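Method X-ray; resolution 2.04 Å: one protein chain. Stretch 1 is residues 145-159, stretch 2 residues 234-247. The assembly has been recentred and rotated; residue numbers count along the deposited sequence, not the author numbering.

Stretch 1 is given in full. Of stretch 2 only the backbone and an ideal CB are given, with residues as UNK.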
# COMPACT_ATOMS: atom_id res chain seq x y z
N LEU B 145 20.15 3.06 0.69
CA LEU B 145 18.94 3.37 1.43
C LEU B 145 19.08 3.09 2.92
O LEU B 145 18.14 3.30 3.68
CB LEU B 145 17.75 2.56 0.89
CG LEU B 145 17.54 2.54 -0.63
CD1 LEU B 145 16.37 1.64 -0.97
CD2 LEU B 145 17.30 3.96 -1.13
N GLY B 146 20.26 2.63 3.33
CA GLY B 146 20.44 2.28 4.73
C GLY B 146 19.66 0.98 4.88
O GLY B 146 19.54 0.24 3.91
N ALA B 147 19.12 0.71 6.07
CA ALA B 147 18.34 -0.51 6.27
C ALA B 147 16.95 -0.35 5.65
O ALA B 147 16.26 0.64 5.91
CB ALA B 147 18.21 -0.82 7.76
N VAL B 148 16.55 -1.32 4.83
CA VAL B 148 15.23 -1.27 4.19
C VAL B 148 14.12 -1.47 5.23
O VAL B 148 14.21 -2.36 6.07
CB VAL B 148 15.10 -2.35 3.08
CG1 VAL B 148 13.66 -2.40 2.57
CG2 VAL B 148 16.04 -2.02 1.93
N LYS B 149 13.09 -0.63 5.16
CA LYS B 149 11.99 -0.71 6.11
C LYS B 149 10.63 -0.91 5.44
O LYS B 149 9.71 -1.47 6.04
CB LYS B 149 11.97 0.56 6.99
CG LYS B 149 13.17 0.65 7.93
CD LYS B 149 13.22 -0.58 8.83
CE LYS B 149 14.60 -0.83 9.42
NZ LYS B 149 14.99 0.21 10.40
N HIS B 150 10.52 -0.45 4.19
CA HIS B 150 9.28 -0.54 3.42
C HIS B 150 9.60 -0.79 1.95
O HIS B 150 10.14 0.08 1.25
CB HIS B 150 8.49 0.77 3.60
CG HIS B 150 7.21 0.84 2.80
ND1 HIS B 150 5.99 1.11 3.38
CD2 HIS B 150 6.98 0.71 1.48
CE1 HIS B 150 5.06 1.15 2.45
NE2 HIS B 150 5.63 0.91 1.28
N PHE B 151 9.27 -2.00 1.48
CA PHE B 151 9.51 -2.42 0.10
C PHE B 151 8.15 -2.61 -0.56
O PHE B 151 7.34 -3.44 -0.12
CB PHE B 151 10.29 -3.74 0.10
CG PHE B 151 10.60 -4.28 -1.27
CD1 PHE B 151 11.80 -3.95 -1.92
CD2 PHE B 151 9.73 -5.16 -1.90
CE1 PHE B 151 12.11 -4.51 -3.15
CE2 PHE B 151 10.04 -5.72 -3.13
CZ PHE B 151 11.23 -5.40 -3.76
N GLU B 152 7.88 -1.84 -1.61
CA GLU B 152 6.60 -1.91 -2.30
C GLU B 152 6.79 -2.22 -3.78
O GLU B 152 7.53 -1.52 -4.49
CB GLU B 152 5.84 -0.59 -2.12
CG GLU B 152 4.39 -0.66 -2.52
CD GLU B 152 3.60 0.52 -2.04
OE1 GLU B 152 4.02 1.15 -1.04
OE2 GLU B 152 2.55 0.81 -2.65
N SER B 153 6.08 -3.25 -4.25
CA SER B 153 6.16 -3.71 -5.63
C SER B 153 4.76 -3.78 -6.24
O SER B 153 3.85 -4.38 -5.65
CB SER B 153 6.83 -5.09 -5.67
OG SER B 153 6.90 -5.60 -6.99
N HIS B 154 4.60 -3.18 -7.41
CA HIS B 154 3.30 -3.13 -8.09
C HIS B 154 3.25 -3.70 -9.50
O HIS B 154 4.22 -3.67 -10.25
CB HIS B 154 2.81 -1.68 -8.24
CG HIS B 154 2.36 -1.03 -6.98
ND1 HIS B 154 1.18 -0.32 -6.89
CD2 HIS B 154 2.94 -0.94 -5.76
CE1 HIS B 154 1.05 0.17 -5.68
NE2 HIS B 154 2.11 -0.18 -4.97
N PHE B 155 2.07 -4.20 -9.84
CA PHE B 155 1.77 -4.64 -11.19
C PHE B 155 0.40 -4.02 -11.38
O PHE B 155 -0.58 -4.50 -10.82
CB PHE B 155 1.62 -6.14 -11.37
CG PHE B 155 1.19 -6.50 -12.76
CD1 PHE B 155 2.13 -6.62 -13.78
CD2 PHE B 155 -0.16 -6.56 -13.09
CE1 PHE B 155 1.73 -6.79 -15.10
CE2 PHE B 155 -0.57 -6.73 -14.41
CZ PHE B 155 0.38 -6.84 -15.42
N ASP B 156 0.33 -2.94 -12.15
CA ASP B 156 -0.94 -2.27 -12.36
C ASP B 156 -1.11 -1.88 -13.82
O ASP B 156 -0.14 -1.59 -14.52
CB ASP B 156 -1.03 -1.00 -11.50
CG ASP B 156 -0.88 -1.28 -10.00
OD1 ASP B 156 -1.17 -2.42 -9.58
OD2 ASP B 156 -0.49 -0.35 -9.24
N ARG B 157 -2.35 -1.90 -14.28
CA ARG B 157 -2.66 -1.51 -15.64
C ARG B 157 -4.08 -0.94 -15.64
O ARG B 157 -4.79 -1.04 -14.64
CB ARG B 157 -2.50 -2.70 -16.59
CG ARG B 157 -1.02 -3.10 -16.70
CD ARG B 157 -0.66 -4.09 -17.79
NE ARG B 157 0.77 -4.41 -17.69
CZ ARG B 157 1.43 -5.27 -18.47
NH1 ARG B 157 0.79 -5.93 -19.43
NH2 ARG B 157 2.73 -5.47 -18.28
N PHE B 158 -4.47 -0.31 -16.74
CA PHE B 158 -5.80 0.28 -16.82
C PHE B 158 -6.64 -0.44 -17.85
O PHE B 158 -6.45 -0.28 -19.05
CB PHE B 158 -5.70 1.76 -17.16
CG PHE B 158 -7.02 2.48 -17.08
CD1 PHE B 158 -7.69 2.62 -15.87
CD2 PHE B 158 -7.61 3.00 -18.23
CE1 PHE B 158 -8.92 3.28 -15.80
CE2 PHE B 158 -8.84 3.66 -18.17
CZ PHE B 158 -9.49 3.80 -16.95
N ARG B 159 -7.57 -1.25 -17.36
CA ARG B 159 -8.45 -2.02 -18.21
C ARG B 159 -9.83 -2.10 -17.57
O ARG B 159 -10.22 -3.13 -17.02
CB ARG B 159 -7.87 -3.41 -18.45
CG ARG B 159 -6.58 -3.37 -19.27
CD ARG B 159 -5.84 -4.69 -19.30
NE ARG B 159 -4.58 -4.55 -20.04
CZ ARG B 159 -3.62 -5.48 -20.07
NH1 ARG B 159 -3.77 -6.61 -19.39
NH2 ARG B 159 -2.51 -5.27 -20.77
N UNK B 234 -5.78 1.19 -12.92
CA UNK B 234 -4.85 2.25 -12.55
C UNK B 234 -4.51 3.02 -13.82
O UNK B 234 -3.64 2.62 -14.58
CB UNK B 234 -3.59 1.69 -11.88
N UNK B 235 -5.22 4.12 -14.04
CA UNK B 235 -5.00 4.94 -15.22
C UNK B 235 -3.63 5.60 -15.16
O UNK B 235 -3.04 5.89 -16.20
CB UNK B 235 -6.10 6.00 -15.35
N UNK B 236 -3.12 5.81 -13.95
CA UNK B 236 -1.81 6.42 -13.77
C UNK B 236 -1.50 6.73 -12.32
O UNK B 236 -2.36 6.59 -11.45
CB UNK B 236 -1.71 7.70 -14.60
N UNK B 237 -0.27 7.14 -12.03
CA UNK B 237 0.08 7.49 -10.67
C UNK B 237 0.86 6.50 -9.81
O UNK B 237 1.35 6.88 -8.75
CB UNK B 237 -1.22 7.81 -9.93
N UNK B 238 0.98 5.25 -10.24
CA UNK B 238 1.72 4.28 -9.44
C UNK B 238 3.13 4.01 -9.97
O UNK B 238 3.44 4.31 -11.13
CB UNK B 238 0.94 2.97 -9.38
N UNK B 239 3.98 3.44 -9.12
CA UNK B 239 5.35 3.12 -9.50
C UNK B 239 5.58 1.62 -9.39
O UNK B 239 5.04 0.97 -8.49
CB UNK B 239 6.35 3.88 -8.63
N UNK B 240 6.39 1.10 -10.30
CA UNK B 240 6.72 -0.32 -10.34
C UNK B 240 7.26 -0.77 -9.00
O UNK B 240 6.87 -1.81 -8.48
CB UNK B 240 7.73 -0.61 -11.45
N UNK B 241 8.18 0.03 -8.45
CA UNK B 241 8.82 -0.24 -7.16
C UNK B 241 8.94 1.06 -6.37
O UNK B 241 9.20 2.12 -6.94
CB UNK B 241 10.20 -0.88 -7.35
N UNK B 242 8.76 0.95 -5.06
CA UNK B 242 8.90 2.07 -4.14
C UNK B 242 9.55 1.44 -2.91
O UNK B 242 8.97 0.55 -2.29
CB UNK B 242 7.57 2.76 -3.83
N UNK B 243 10.75 1.89 -2.56
CA UNK B 243 11.46 1.33 -1.41
C UNK B 243 11.99 2.42 -0.50
O UNK B 243 12.71 3.31 -0.95
CB UNK B 243 12.61 0.44 -1.88
N UNK B 244 11.64 2.33 0.78
CA UNK B 244 12.08 3.31 1.77
C UNK B 244 12.97 2.66 2.81
O UNK B 244 12.65 1.60 3.35
CB UNK B 244 10.88 3.97 2.45
N UNK B 245 14.10 3.31 3.08
CA UNK B 245 15.04 2.83 4.07
C UNK B 245 15.29 3.96 5.05
O UNK B 245 14.78 5.06 4.85
CB UNK B 245 16.34 2.35 3.43
N UNK B 246 16.06 3.72 6.11
CA UNK B 246 16.29 4.79 7.08
C UNK B 246 17.32 5.83 6.63
O UNK B 246 17.60 6.77 7.36
CB UNK B 246 16.74 4.18 8.41
N UNK B 247 17.86 5.66 5.43
CA UNK B 247 18.83 6.61 4.88
C UNK B 247 18.32 7.26 3.61
O UNK B 247 18.86 8.27 3.16
CB UNK B 247 20.16 5.91 4.60

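Position 234 has its CA-to-CB bond sideways to stretch 1, with the ideal CB 3.7 Å from D156 CB. A modest apolar side chain would suit. It is V234, whose CG2 lies 3.5 Å from D156 CB.

At 235 the ideal CB is 3.8 Å from F158 CD1. Alanine or another small residue would fit. A235 places CB over one face of the F158 ring, 4.0 Å from the centroid.

Positions 236 and 237 have nothing of stretch 1 within 5.5 Å of an ideal CB. At 237 a CB would jam against the preceding carbonyl, which calls for glycine. They are G236 and G237.

At 238 the CA-to-CB bond points toward stretch 1, with the ideal CB 3.6 Å from D156 OD2. A short donor such as serine or threonine suits this acceptor. S238, chi1 p, makes a weak hydrogen bond from OG to D156 OD2 at 3.3 Å.

Position 239 points away, so many residues would do; it is S239.

Position 240 also points away, so only a side chain that bends back can reach stretch 1. S153 OG offers a polar target, which a long donor could use. R240 does so: NH1 donates to S153 OG at 2.7 Å.

Position 241 shares a sheet face with S153 and F151. Large apolar or aromatic groups would suit. F241 sets CE1 3.7 Å from F151 CZ, the two rings oblique.

Position 242 lies on the face of E152, its ideal CB 4.1 Å from E152 CB. Its backbone N donates to E152 O at 2.8 Å. Beta-branched or polar residues suit such a strand; it is T242.

Position 243 faces L145 CD1 and F151 CD1, 4.0 and 4.5 Å from its ideal CB. This apolar setting would take valine, isoleucine or leucine. V243 packs CG1 3.6 Å from L145 CD1 and CG2 3.5 Å from F151 CD1.

Position 244 shares a face with H150. A flat or polar ring would suit, among others. H244 brings CD2 to 3.7 Å from H150 CD2, over one face of that ring.

At 245 the backbone angles would suit any residue, but an ideal CB would sit 2.1 Å from L145 O, a clash, and 3.0 Å from A147 O. A side chain has no room, so glycine is needed; it is G245.

Position 246 lies near A147 N, a donor, and K149 NZ, a charge. An acidic side chain suits both. D246 OD1 accepts from A147 N at 3.0 Å, and OD2 forms a long salt bridge with K149 NZ at 3.9 Å.

Position 247 starts toward stretch 1, but many side chains could turn outward. K247 leads away.

Stretch 2 (234-247) VAGGSSRFTVHGDK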
# COMPACT_ATOMS: atom_id res chain seq x y z
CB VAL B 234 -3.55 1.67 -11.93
CG1 VAL B 234 -2.59 2.81 -11.59
CG2 VAL B 234 -3.88 0.87 -10.68
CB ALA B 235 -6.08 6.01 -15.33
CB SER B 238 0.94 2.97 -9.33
OG SER B 238 0.72 2.42 -10.62
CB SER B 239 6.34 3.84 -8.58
OG SER B 239 6.13 5.24 -8.59
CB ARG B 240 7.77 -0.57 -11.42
CG ARG B 240 8.27 -2.01 -11.46
CD ARG B 240 7.16 -2.99 -11.81
NE ARG B 240 7.63 -4.37 -11.74
CZ ARG B 240 7.70 -5.09 -10.62
NH1 ARG B 240 7.32 -4.56 -9.46
NH2 ARG B 240 8.17 -6.33 -10.67
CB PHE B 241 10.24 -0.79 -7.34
CG PHE B 241 10.30 -2.24 -7.76
CD1 PHE B 241 9.98 -3.26 -6.86
CD2 PHE B 241 10.73 -2.58 -9.04
CE1 PHE B 241 10.10 -4.60 -7.23
CE2 PHE B 241 10.85 -3.92 -9.42
CZ PHE B 241 10.53 -4.94 -8.51
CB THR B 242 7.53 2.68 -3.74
OG1 THR B 242 6.91 3.26 -4.89
CG2 THR B 242 7.72 3.75 -2.67
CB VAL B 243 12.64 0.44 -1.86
CG1 VAL B 243 13.29 -0.23 -0.66
CG2 VAL B 243 12.15 -0.60 -2.86
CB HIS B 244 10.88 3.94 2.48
CG HIS B 244 9.83 4.46 1.56
ND1 HIS B 244 10.07 5.47 0.64
CD2 HIS B 244 8.53 4.11 1.40
CE1 HIS B 244 8.96 5.71 -0.04
NE2 HIS B 244 8.01 4.90 0.41
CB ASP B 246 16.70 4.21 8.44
CG ASP B 246 17.87 3.26 8.35
OD1 ASP B 246 18.66 3.36 7.39
OD2 ASP B 246 18.01 2.41 9.26
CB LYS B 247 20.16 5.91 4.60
CG LYS B 247 21.19 6.04 5.72
CD LYS B 247 22.34 5.04 5.57
CE LYS B 247 23.03 5.13 4.20
NZ LYS B 247 23.83 6.38 4.00
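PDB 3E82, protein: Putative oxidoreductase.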